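Local atomic coordinates of Exo-beta-1,3-galactanase (Bifidobacterium bifidum, PDB entry 5FLW), a protein that probably cleaves galactose units from the ends of beta-1,3-linked galactan chains, as a family 43 glycoside hydrolase. Residues A[26-30]-A[31-35]; A[221-224]-A[225-229]; A[270-273]-A[274-277]; A[292-295]-A[296-300]. All coordinates share one frame; numbering follows the deposited sequence.

Interaction 1: A[26-30]-A[31-35]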
loop_
_atom_site.group_PDB
_atom_site.type_symbol
_atom_site.label_atom_id
_atom_site.label_comp_id
_atom_site.label_asym_id
_atom_site.label_seq_id
_atom_site.Cartn_x
_atom_site.Cartn_y
_atom_site.Cartn_z
ATOM N N GLN A 26 -5.250 7.489 2.671
ATOM C CA GLN A 26 -5.362 8.124 3.977
ATOM C C GLN A 26 -6.611 8.981 3.996
ATOM O O GLN A 26 -6.912 9.649 3.009
ATOM C CB GLN A 26 -4.195 9.089 4.202
ATOM C CG GLN A 26 -2.869 8.433 4.519
ATOM C CD GLN A 26 -2.911 7.740 5.850
ATOM O OE1 GLN A 26 -3.006 8.390 6.895
ATOM N NE2 GLN A 26 -2.856 6.418 5.833
ATOM N N LYS A 27 -7.335 8.963 5.117
ATOM C CA LYS A 27 -8.476 9.851 5.307
ATOM C C LYS A 27 -8.019 11.039 6.150
ATOM O O LYS A 27 -7.601 10.857 7.298
ATOM C CB LYS A 27 -9.648 9.123 5.963
ATOM C CG LYS A 27 -10.981 9.852 5.757
ATOM C CD LYS A 27 -12.114 9.183 6.509
ATOM C CE LYS A 27 -13.452 9.860 6.221
ATOM N NZ LYS A 27 -14.619 9.088 6.780
ATOM N N PHE A 28 -8.061 12.240 5.565
ATOM C CA PHE A 28 -7.754 13.487 6.264
ATOM C C PHE A 28 -9.006 14.352 6.207
ATOM O O PHE A 28 -9.490 14.672 5.110
ATOM C CB PHE A 28 -6.609 14.221 5.559
ATOM C CG PHE A 28 -5.332 13.439 5.455
ATOM C CD1 PHE A 28 -4.791 12.810 6.574
ATOM C CD2 PHE A 28 -4.648 13.365 4.245
ATOM C CE1 PHE A 28 -3.594 12.107 6.492
ATOM C CE2 PHE A 28 -3.452 12.651 4.145
ATOM C CZ PHE A 28 -2.919 12.033 5.281
ATOM N N GLY A 29 -9.500 14.771 7.373
ATOM C CA GLY A 29 -10.825 15.369 7.419
ATOM C C GLY A 29 -11.890 14.370 6.968
ATOM O O GLY A 29 -11.922 13.199 7.385
ATOM N N ASP A 30 -12.763 14.818 6.070
ATOM C CA ASP A 30 -13.856 13.999 5.575
ATOM C C ASP A 30 -13.562 13.384 4.196
ATOM O O ASP A 30 -14.468 12.819 3.566
ATOM C CB ASP A 30 -15.131 14.850 5.541
ATOM C CG ASP A 30 -15.087 15.934 4.442
ATOM O OD1 ASP A 30 -14.003 16.181 3.859
ATOM O OD2 ASP A 30 -16.151 16.547 4.154
ATOM N N THR A 31 -12.311 13.458 3.734
ATOM C CA THR A 31 -11.943 13.104 2.370
ATOM C C THR A 31 -10.847 12.045 2.363
ATOM O O THR A 31 -9.902 12.114 3.158
ATOM C CB THR A 31 -11.482 14.379 1.662
ATOM O OG1 THR A 31 -12.573 15.307 1.639
ATOM C CG2 THR A 31 -10.988 14.107 0.249
ATOM N N TRP A 32 -10.973 11.065 1.458
ATOM C CA TRP A 32 -9.940 10.063 1.222
ATOM C C TRP A 32 -8.930 10.578 0.201
ATOM O O TRP A 32 -9.313 11.126 -0.837
ATOM C CB TRP A 32 -10.543 8.741 0.741
ATOM C CG TRP A 32 -11.203 7.966 1.883
ATOM C CD1 TRP A 32 -12.526 7.964 2.224
ATOM C CD2 TRP A 32 -10.544 7.101 2.817
ATOM N NE1 TRP A 32 -12.733 7.158 3.328
ATOM C CE2 TRP A 32 -11.531 6.612 3.702
ATOM C CE3 TRP A 32 -9.216 6.678 2.974
ATOM C CZ2 TRP A 32 -11.236 5.726 4.737
ATOM C CZ3 TRP A 32 -8.915 5.799 4.024
ATOM C CH2 TRP A 32 -9.924 5.330 4.883
ATOM N N TYR A 33 -7.648 10.403 0.506
ATOM C CA TYR A 33 -6.557 10.764 -0.387
ATOM C C TYR A 33 -5.850 9.492 -0.833
ATOM O O TYR A 33 -5.364 8.732 0.013
ATOM C CB TYR A 33 -5.547 11.661 0.337
ATOM C CG TYR A 33 -6.090 13.030 0.644
ATOM C CD1 TYR A 33 -7.074 13.204 1.611
ATOM C CD2 TYR A 33 -5.635 14.154 -0.057
ATOM C CE1 TYR A 33 -7.596 14.466 1.896
ATOM C CE2 TYR A 33 -6.146 15.430 0.212
ATOM C CZ TYR A 33 -7.136 15.574 1.190
ATOM O OH TYR A 33 -7.667 16.816 1.492
ATOM N N ALA A 34 -5.758 9.283 -2.146
ATOM C CA ALA A 34 -4.993 8.177 -2.722
ATOM C C ALA A 34 -3.695 8.707 -3.330
ATOM O O ALA A 34 -3.683 9.772 -3.963
ATOM C CB ALA A 34 -5.801 7.456 -3.811
ATOM N N TYR A 35 -2.606 7.959 -3.151
ATOM C CA TYR A 35 -1.317 8.291 -3.758
ATOM C C TYR A 35 -0.895 7.085 -4.593
ATOM O O TYR A 35 -0.696 6.003 -4.041
ATOM C CB TYR A 35 -0.268 8.609 -2.670
ATOM C CG TYR A 35 -0.723 9.757 -1.772
ATOM C CD1 TYR A 35 -0.442 11.111 -2.117
ATOM C CD2 TYR A 35 -1.489 9.517 -0.617
ATOM C CE1 TYR A 35 -0.878 12.176 -1.313
ATOM C CE2 TYR A 35 -1.947 10.587 0.179
ATOM C CZ TYR A 35 -1.633 11.906 -0.168
ATOM O OH TYR A 35 -2.061 12.955 0.613
HETATM O O HOH W 1 -15.183 6.866 5.115
HETATM O O HOH W 2 -9.320 17.237 3.783
#

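Interaction 2: A[221-224]-A[225-229]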
loop_
_atom_site.group_PDB
_atom_site.type_symbol
_atom_site.label_atom_id
_atom_site.label_comp_id
_atom_site.label_asym_id
_atom_site.label_seq_id
_atom_site.Cartn_x
_atom_site.Cartn_y
_atom_site.Cartn_z
ATOM N N THR A 221 -2.236 -9.345 18.780
ATOM C CA THR A 221 -2.690 -8.337 19.727
ATOM C C THR A 221 -1.598 -7.332 20.073
ATOM O O THR A 221 -1.861 -6.345 20.774
ATOM C CB THR A 221 -3.198 -9.025 21.004
ATOM O OG1 THR A 221 -2.113 -9.735 21.603
ATOM C CG2 THR A 221 -4.269 -10.045 20.672
ATOM N N ASP A 222 -0.384 -7.555 19.588
ATOM C CA ASP A 222 0.707 -6.611 19.740
ATOM C C ASP A 222 1.472 -6.653 18.429
ATOM O O ASP A 222 1.663 -7.735 17.871
ATOM C CB ASP A 222 1.628 -7.049 20.898
ATOM C CG ASP A 222 2.603 -5.965 21.312
ATOM O OD1 ASP A 222 3.509 -5.672 20.519
ATOM O OD2 ASP A 222 2.442 -5.382 22.403
ATOM N N LEU A 223 1.882 -5.472 17.936
ATOM C CA LEU A 223 2.619 -5.398 16.667
ATOM C C LEU A 223 3.953 -6.141 16.728
ATOM O O LEU A 223 4.470 -6.563 15.683
ATOM C CB LEU A 223 2.827 -3.946 16.221
ATOM C CG LEU A 223 1.582 -3.197 15.733
ATOM C CD1 LEU A 223 1.834 -1.712 15.727
ATOM C CD2 LEU A 223 1.163 -3.653 14.361
ATOM N N HIS A 224 4.535 -6.297 17.926
ATOM C CA HIS A 224 5.694 -7.171 18.087
ATOM C C HIS A 224 5.342 -8.653 17.964
ATOM O O HIS A 224 6.253 -9.489 17.895
ATOM C CB HIS A 224 6.345 -6.959 19.455
ATOM C CG HIS A 224 6.865 -5.574 19.673
ATOM N ND1 HIS A 224 6.091 -4.566 20.210
ATOM C CD2 HIS A 224 8.078 -5.027 19.428
ATOM C CE1 HIS A 224 6.810 -3.459 20.292
ATOM N NE2 HIS A 224 8.018 -3.711 19.824
ATOM N N GLY A 225 4.061 -9.010 17.972
ATOM C CA GLY A 225 3.692 -10.411 17.940
ATOM C C GLY A 225 3.341 -10.955 19.324
ATOM O O GLY A 225 3.298 -10.192 20.314
ATOM N N PRO A 226 3.122 -12.281 19.421
ATOM C CA PRO A 226 3.222 -13.252 18.320
ATOM C C PRO A 226 2.172 -13.073 17.234
ATOM O O PRO A 226 0.999 -12.800 17.502
ATOM C CB PRO A 226 2.969 -14.605 18.991
ATOM C CG PRO A 226 2.390 -14.310 20.320
ATOM C CD PRO A 226 2.769 -12.917 20.707
ATOM N N TRP A 227 2.622 -13.244 16.000
ATOM C CA TRP A 227 1.736 -13.244 14.853
ATOM C C TRP A 227 1.249 -14.663 14.562
ATOM O O TRP A 227 2.015 -15.627 14.609
ATOM C CB TRP A 227 2.450 -12.633 13.649
ATOM C CG TRP A 227 2.571 -11.151 13.796
ATOM C CD1 TRP A 227 3.640 -10.450 14.304
ATOM C CD2 TRP A 227 1.571 -10.170 13.470
ATOM N NE1 TRP A 227 3.376 -9.096 14.288
ATOM C CE2 TRP A 227 2.114 -8.896 13.785
ATOM C CE3 TRP A 227 0.280 -10.237 12.924
ATOM C CZ2 TRP A 227 1.395 -7.696 13.568
ATOM C CZ3 TRP A 227 -0.443 -9.036 12.720
ATOM C CH2 TRP A 227 0.124 -7.789 13.039
ATOM N N SER A 228 -0.048 -14.773 14.278
ATOM C CA SER A 228 -0.701 -16.057 14.073
ATOM C C SER A 228 -0.260 -16.681 12.745
ATOM O O SER A 228 0.407 -16.058 11.911
ATOM C CB SER A 228 -2.221 -15.882 14.074
ATOM O OG SER A 228 -2.670 -15.324 12.850
ATOM N N GLU A 229 -0.654 -17.943 12.557
ATOM C CA GLU A 229 -0.502 -18.622 11.275
ATOM C C GLU A 229 -1.067 -17.746 10.148
ATOM O O GLU A 229 -2.082 -17.068 10.327
ATOM C CB GLU A 229 -1.299 -19.928 11.360
ATOM C CG GLU A 229 -1.496 -20.627 10.041
ATOM C CD GLU A 229 -2.507 -21.784 10.101
ATOM O OE1 GLU A 229 -3.436 -21.756 10.947
ATOM O OE2 GLU A 229 -2.384 -22.725 9.291
HETATM O O HOH W 3 -0.157 -11.353 19.464
HETATM O O HOH W 4 0.909 -10.400 22.257
#

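Interaction 3: A[270-273]-A[274-277]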
loop_
_atom_site.group_PDB
_atom_site.type_symbol
_atom_site.label_atom_id
_atom_site.label_comp_id
_atom_site.label_asym_id
_atom_site.label_seq_id
_atom_site.Cartn_x
_atom_site.Cartn_y
_atom_site.Cartn_z
ATOM N N GLU A 270 1.710 -6.322 -17.341
ATOM C CA GLU A 270 3.146 -6.167 -17.554
ATOM C C GLU A 270 3.488 -5.313 -18.774
ATOM O O GLU A 270 4.456 -4.546 -18.753
ATOM C CB GLU A 270 3.800 -7.554 -17.618
ATOM C CG GLU A 270 5.260 -7.575 -18.041
ATOM C CD GLU A 270 5.887 -8.925 -17.933
ATOM O OE1 GLU A 270 5.153 -9.934 -17.898
ATOM O OE2 GLU A 270 7.147 -9.001 -17.946
ATOM N N HIS A 271 2.729 -5.449 -19.852
ATOM C CA HIS A 271 3.018 -4.738 -21.095
ATOM C C HIS A 271 2.173 -3.486 -21.300
ATOM O O HIS A 271 2.206 -2.889 -22.390
ATOM C CB HIS A 271 2.926 -5.664 -22.284
ATOM C CG HIS A 271 3.765 -6.904 -22.087
ATOM N ND1 HIS A 271 5.152 -6.861 -22.154
ATOM C CD2 HIS A 271 3.427 -8.168 -21.739
ATOM C CE1 HIS A 271 5.612 -8.058 -21.893
ATOM N NE2 HIS A 271 4.590 -8.858 -21.640
ATOM N N ASP A 272 1.388 -3.091 -20.306
ATOM C CA ASP A 272 0.550 -1.908 -20.407
ATOM C C ASP A 272 0.273 -1.424 -18.985
ATOM O O ASP A 272 -0.867 -1.348 -18.533
ATOM C CB ASP A 272 -0.723 -2.269 -21.175
ATOM C CG ASP A 272 -1.579 -1.053 -21.517
ATOM O OD1 ASP A 272 -1.083 0.093 -21.454
ATOM O OD2 ASP A 272 -2.762 -1.282 -21.858
ATOM N N LEU A 273 1.347 -1.077 -18.265
ATOM C CA LEU A 273 1.243 -0.869 -16.818
ATOM C C LEU A 273 0.296 0.276 -16.451
ATOM O O LEU A 273 -0.408 0.194 -15.436
ATOM C CB LEU A 273 2.636 -0.654 -16.216
ATOM C CG LEU A 273 3.486 -1.928 -16.161
ATOM C CD1 LEU A 273 4.988 -1.619 -16.008
ATOM C CD2 LEU A 273 2.983 -2.758 -15.008
ATOM N N GLY A 274 0.288 1.360 -17.242
ATOM C CA GLY A 274 -0.572 2.494 -16.917
ATOM C C GLY A 274 -2.051 2.153 -16.898
ATOM O O GLY A 274 -2.835 2.822 -16.216
ATOM N N ASN A 275 -2.460 1.115 -17.648
ATOM C CA ASN A 275 -3.847 0.677 -17.747
ATOM C C ASN A 275 -4.149 -0.578 -16.914
ATOM O O ASN A 275 -5.172 -1.250 -17.151
ATOM C CB ASN A 275 -4.244 0.506 -19.214
ATOM C CG ASN A 275 -4.161 1.819 -19.976
ATOM O OD1 ASN A 275 -4.706 2.837 -19.527
ATOM N ND2 ASN A 275 -3.466 1.815 -21.122
ATOM N N SER A 276 -3.301 -0.890 -15.925
ATOM C CA SER A 276 -3.568 -1.990 -15.005
ATOM C C SER A 276 -4.852 -1.709 -14.240
ATOM O O SER A 276 -4.928 -0.680 -13.541
ATOM C CB SER A 276 -2.428 -2.087 -13.981
ATOM O OG SER A 276 -1.220 -2.439 -14.626
ATOM N N PRO A 277 -5.842 -2.598 -14.289
ATOM C CA PRO A 277 -7.073 -2.386 -13.507
ATOM C C PRO A 277 -6.825 -2.560 -12.007
ATOM O O PRO A 277 -5.738 -2.942 -11.546
ATOM C CB PRO A 277 -8.019 -3.489 -14.020
ATOM C CG PRO A 277 -7.466 -3.901 -15.320
ATOM C CD PRO A 277 -5.968 -3.746 -15.214
HETATM O O HOH W 5 0.629 1.633 -20.191
#

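Interaction 4: A[292-295]-A[296-300]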
loop_
_atom_site.group_PDB
_atom_site.type_symbol
_atom_site.label_atom_id
_atom_site.label_comp_id
_atom_site.label_asym_id
_atom_site.label_seq_id
_atom_site.Cartn_x
_atom_site.Cartn_y
_atom_site.Cartn_z
ATOM N N LEU A 292 -12.988 -12.474 1.871
ATOM C CA LEU A 292 -13.232 -11.710 0.653
ATOM C C LEU A 292 -14.031 -12.586 -0.301
ATOM O O LEU A 292 -13.579 -13.682 -0.649
ATOM C CB LEU A 292 -11.899 -11.287 0.020
ATOM C CG LEU A 292 -11.918 -10.342 -1.165
ATOM C CD1 LEU A 292 -12.410 -8.939 -0.737
ATOM C CD2 LEU A 292 -10.512 -10.278 -1.842
ATOM N N THR A 293 -15.216 -12.109 -0.717
ATOM C CA THR A 293 -16.150 -12.891 -1.533
ATOM C C THR A 293 -16.690 -12.099 -2.717
ATOM O O THR A 293 -17.192 -10.983 -2.547
ATOM C CB THR A 293 -17.343 -13.383 -0.724
ATOM O OG1 THR A 293 -16.848 -14.067 0.431
ATOM C CG2 THR A 293 -18.094 -14.356 -1.528
ATOM N N TRP A 294 -16.628 -12.702 -3.901
ATOM C CA TRP A 294 -17.206 -12.068 -5.078
ATOM C C TRP A 294 -18.737 -12.150 -5.028
ATOM O O TRP A 294 -19.319 -13.031 -4.397
ATOM C CB TRP A 294 -16.707 -12.771 -6.345
ATOM C CG TRP A 294 -16.912 -12.027 -7.611
ATOM C CD1 TRP A 294 -17.954 -12.166 -8.488
ATOM C CD2 TRP A 294 -16.050 -11.008 -8.168
ATOM N NE1 TRP A 294 -17.784 -11.315 -9.570
ATOM C CE2 TRP A 294 -16.634 -10.589 -9.395
ATOM C CE3 TRP A 294 -14.848 -10.418 -7.754
ATOM C CZ2 TRP A 294 -16.056 -9.608 -10.205
ATOM C CZ3 TRP A 294 -14.261 -9.447 -8.567
ATOM C CH2 TRP A 294 -14.869 -9.054 -9.783
ATOM N N SER A 295 -19.384 -11.225 -5.734
ATOM C CA SER A 295 -20.825 -11.237 -5.945
ATOM C C SER A 295 -21.120 -11.062 -7.426
ATOM O O SER A 295 -20.425 -10.327 -8.131
ATOM C CB SER A 295 -21.458 -10.090 -5.151
ATOM O OG SER A 295 -22.775 -9.862 -5.610
ATOM N N ASP A 296 -22.183 -11.737 -7.887
ATOM C CA ASP A 296 -22.626 -11.678 -9.280
ATOM C C ASP A 296 -22.855 -10.269 -9.775
ATOM O O ASP A 296 -22.810 -10.025 -10.989
ATOM C CB ASP A 296 -23.999 -12.341 -9.393
ATOM C CG ASP A 296 -23.921 -13.824 -9.334
ATOM O OD1 ASP A 296 -22.792 -14.337 -9.495
ATOM O OD2 ASP A 296 -24.977 -14.467 -9.119
ATOM N N THR A 297 -23.264 -9.372 -8.877
ATOM C CA THR A 297 -23.569 -7.991 -9.242
ATOM C C THR A 297 -22.322 -7.146 -9.508
ATOM O O THR A 297 -22.442 -6.035 -10.037
ATOM C CB THR A 297 -24.400 -7.341 -8.145
ATOM O OG1 THR A 297 -23.608 -7.255 -6.953
ATOM C CG2 THR A 297 -25.642 -8.183 -7.891
ATOM N N TYR A 298 -21.141 -7.616 -9.126
ATOM C CA TYR A 298 -19.927 -6.841 -9.345
ATOM C C TYR A 298 -19.589 -6.750 -10.839
ATOM O O TYR A 298 -19.941 -7.625 -11.638
ATOM C CB TYR A 298 -18.775 -7.478 -8.579
ATOM C CG TYR A 298 -18.922 -7.457 -7.064
ATOM C CD1 TYR A 298 -20.005 -6.843 -6.457
ATOM C CD2 TYR A 298 -17.952 -8.047 -6.248
ATOM C CE1 TYR A 298 -20.147 -6.815 -5.085
ATOM C CE2 TYR A 298 -18.062 -8.008 -4.862
ATOM C CZ TYR A 298 -19.166 -7.388 -4.282
ATOM O OH TYR A 298 -19.294 -7.357 -2.905
ATOM N N GLU A 299 -18.877 -5.692 -11.211
ATOM C CA GLU A 299 -18.459 -5.529 -12.598
ATOM C C GLU A 299 -17.121 -6.219 -12.871
ATOM O O GLU A 299 -16.365 -6.562 -11.957
ATOM C CB GLU A 299 -18.441 -4.058 -12.993
ATOM C CG GLU A 299 -17.331 -3.271 -12.417
ATOM C CD GLU A 299 -17.472 -1.801 -12.786
ATOM O OE1 GLU A 299 -16.971 -1.408 -13.850
ATOM O OE2 GLU A 299 -18.120 -1.053 -12.022
ATOM N N GLY A 300 -16.833 -6.418 -14.151
ATOM C CA GLY A 300 -15.625 -7.136 -14.534
ATOM C C GLY A 300 -15.755 -8.624 -14.219
ATOM O O GLY A 300 -16.824 -9.119 -13.869
HETATM O O HOH W 6 -18.991 -9.592 -1.409
HETATM O O HOH W 7 -19.947 -10.329 -11.444
#

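Interaction 1: A[26-30]-A[31-35]
One face of the Trp32 indole is covered by Lys27, whose CB stands 3.6 Å from the centroid of the six-membered ring and 2° off its normal, a CH-pi contact. With CG anti to its backbone N (chi1 -161°) and the chain extended beyond, Lys27 runs on across the indole until CD is 3.8 Å from NE1 of Trp32. At the indole edge, in plane, a water accepts from NE1 and from NZ of Lys27, bridging the indole N-H to the ammonium end. The Tyr33 ring carries Phe28 on one face: CD2 of Phe28 lies 3.6 Å from CD1 of Tyr33, offset toward the rim, with the planes oblique at 51°. In plane at the Tyr33 edge lie Gln26 O and a second water, which joins the Tyr33 OH to the Phe28 carbonyl. The Tyr35 hydroxyl, hydrogen-bonded to the Pro119 carbonyl, lies at the Phe28 ring edge. These pairs belong to a beta hairpin closed by a type II' turn from Phe28 to Thr31, at the outer edge of one four-stranded blade of the five-bladed family 43 beta-propeller. An alanine in place of Trp32 would probably leave the Lys27 methylenes without their aromatic platform and free to swing. Backbone bonds set the register, Tyr33 N to Gln26 O at 2.7 Å and Phe28 N to Thr31 O at 3.0 Å. Beside the turn, Thr31 OG1 donates to Asp30 OD1 at 2.8 Å, approaching from above the carboxylate plane.

Interaction 2: A[221-224]-A[225-229]
Trp227 turns its indole N-H back onto the Leu223 carbonyl: NE1 of Trp227 to O of Leu223 is 3.1 Å, with the oxygen near the ring plane but the donor well above the carbonyl plane. The same indole lies alongside the Leu223 side chain, CZ2 of Trp227 being 4.1 Å from CD2 of Leu223. This is the packed, apolar side: Leu223 is buried, and both side chains rest on Val176, Ala177, Tyr200 and Ile162 between them, while Trp202 meets the Trp227 ring edge-to-face. An alanine here in place of Trp227 would probably cost the Leu223 carbonyl its indole donor and open a gap beside the leucine. The other side faces solvent, where His224 is exposed yet firmly bonded. A chi1 of -167° swings the Asp222 carboxylate away from its own N, and OD1 takes two donors of His224: the backbone N at 2.9 Å on the anti lone pair, and ND1 at 2.8 Å on the syn lone pair, within 4° of the imidazole plane. The other ring nitrogen, NE2, is hydrogen-bonded to Glu174, so the ring's rotation is fixed. One water joins Thr221 N to Pro226 O, another Thr221 OG1 to Gly225 O. A cis peptide precedes Pro226. The OD1 to His224 N bond makes an Asx turn, and Gly225 N to Asp222 O, 2.7 Å, closes a type I turn in the loop joining strands 216-220 and 231-232 of one propeller blade.

Interaction 3: A[270-273]-A[274-277]
Between Asp272 and Ser276 the backbone coils into a short 3-10-like turn: Asn275 N reaches Asp272 O at 3.1 Å and Ser276 N reaches Leu273 O at 3.1 Å, each donor standing above the carbonyl plane. The side chains add a second layer of bonds. OG of Ser276 also donates to Leu273 O, at 2.9 Å, from the same face of the carbonyl plane as the backbone N, so one oxygen is gripped twice by one residue; OG in turn receives a bond from the backbone N of Gln269. Across the turn, the Asp272 carboxylate, carried away from its own N by a chi1 of -171°, accepts at OD1 from ND2 of Asn275, 3.0 Å away on the syn side. A weak second bond goes to OD2 of Asp272. The two flat groups are turned 75° against each other, and OD1 lies 29° out of the amide plane. One water donates to Asp272 OD1 at 2.6 Å and accepts from Gly274 N. NE2 of His21, from another loop, hydrogen-bonds to the Gly274 carbonyl. The arrangement is a short 3-10 turn of two successive i+3 to i bonds, reinforced by side chains, between strands 261-266 and 278-286 of one propeller blade.

Interaction 4: A[292-295]-A[296-300]
Tyr298 folds back against Ser295 and Trp294 at a type I beta turn, Ser295 to Tyr298, closed by Tyr298 N to Ser295 O at 3.0 Å. The turn lies in the loop following strand 289-291, a short edge strand of a propeller blade. Tracing Tyr298 outward, CB lies 3.8 Å from CZ2 of Trp294 and makes an off-centre CH-pi contact with the six-membered ring of that indole. With CG anti to its own carbonyl carbon (chi1 -65°), the ring turns its CD2 edge onto the indole, CD2 of Tyr298 standing 4.0 Å from the Trp294 plane, over its centre. The pair is edge-to-face, the edge of Tyr298 toward the face of Trp294, with the centroids of the Trp294 five-membered ring and the Tyr298 ring 5.4 Å apart and planes at 68°. Over the face of the Tyr298 ring, CB of Ser295 meets CD1, CE1 and CZ, 3.6 Å from the centroid and 15° off its normal, a CH-pi contact; CE2 lies near the Thr293 carbonyl. Phe5 also meets the Tyr298 ring, and Tyr241 the Trp294 ring, placing the turn against the amino-terminal segment and the helix 239-242. Beside the turn, OG of Ser295 and OG1 of Thr297 share a hydrogen bond of 3.0 Å. At the tip, the Tyr298 hydroxyl is 2.7 Å from the oxygen of a water that donates to the Thr293 carbonyl O.

Overall arrangement
Along the chain the four contacts come in series, 26-35, then 221-229, 270-277 and 292-300. None touches another. Interactions 2 and 3 are the farthest apart, with centres about 35 Å from each other on opposite sides of the chain's centre, whereas interactions 3 and 4 come closest, with nearest atoms about 8 Å apart. Interaction 1 lies on the first four-stranded antiparallel sheet, 2 and 3 lie in loops between strands of the fourth and fifth, and 4 follows the last strand of the fifth. They therefore sample three of the five blades expected of a family 43 propeller, where local turns shape hairpins, connections and the tail after the last strand.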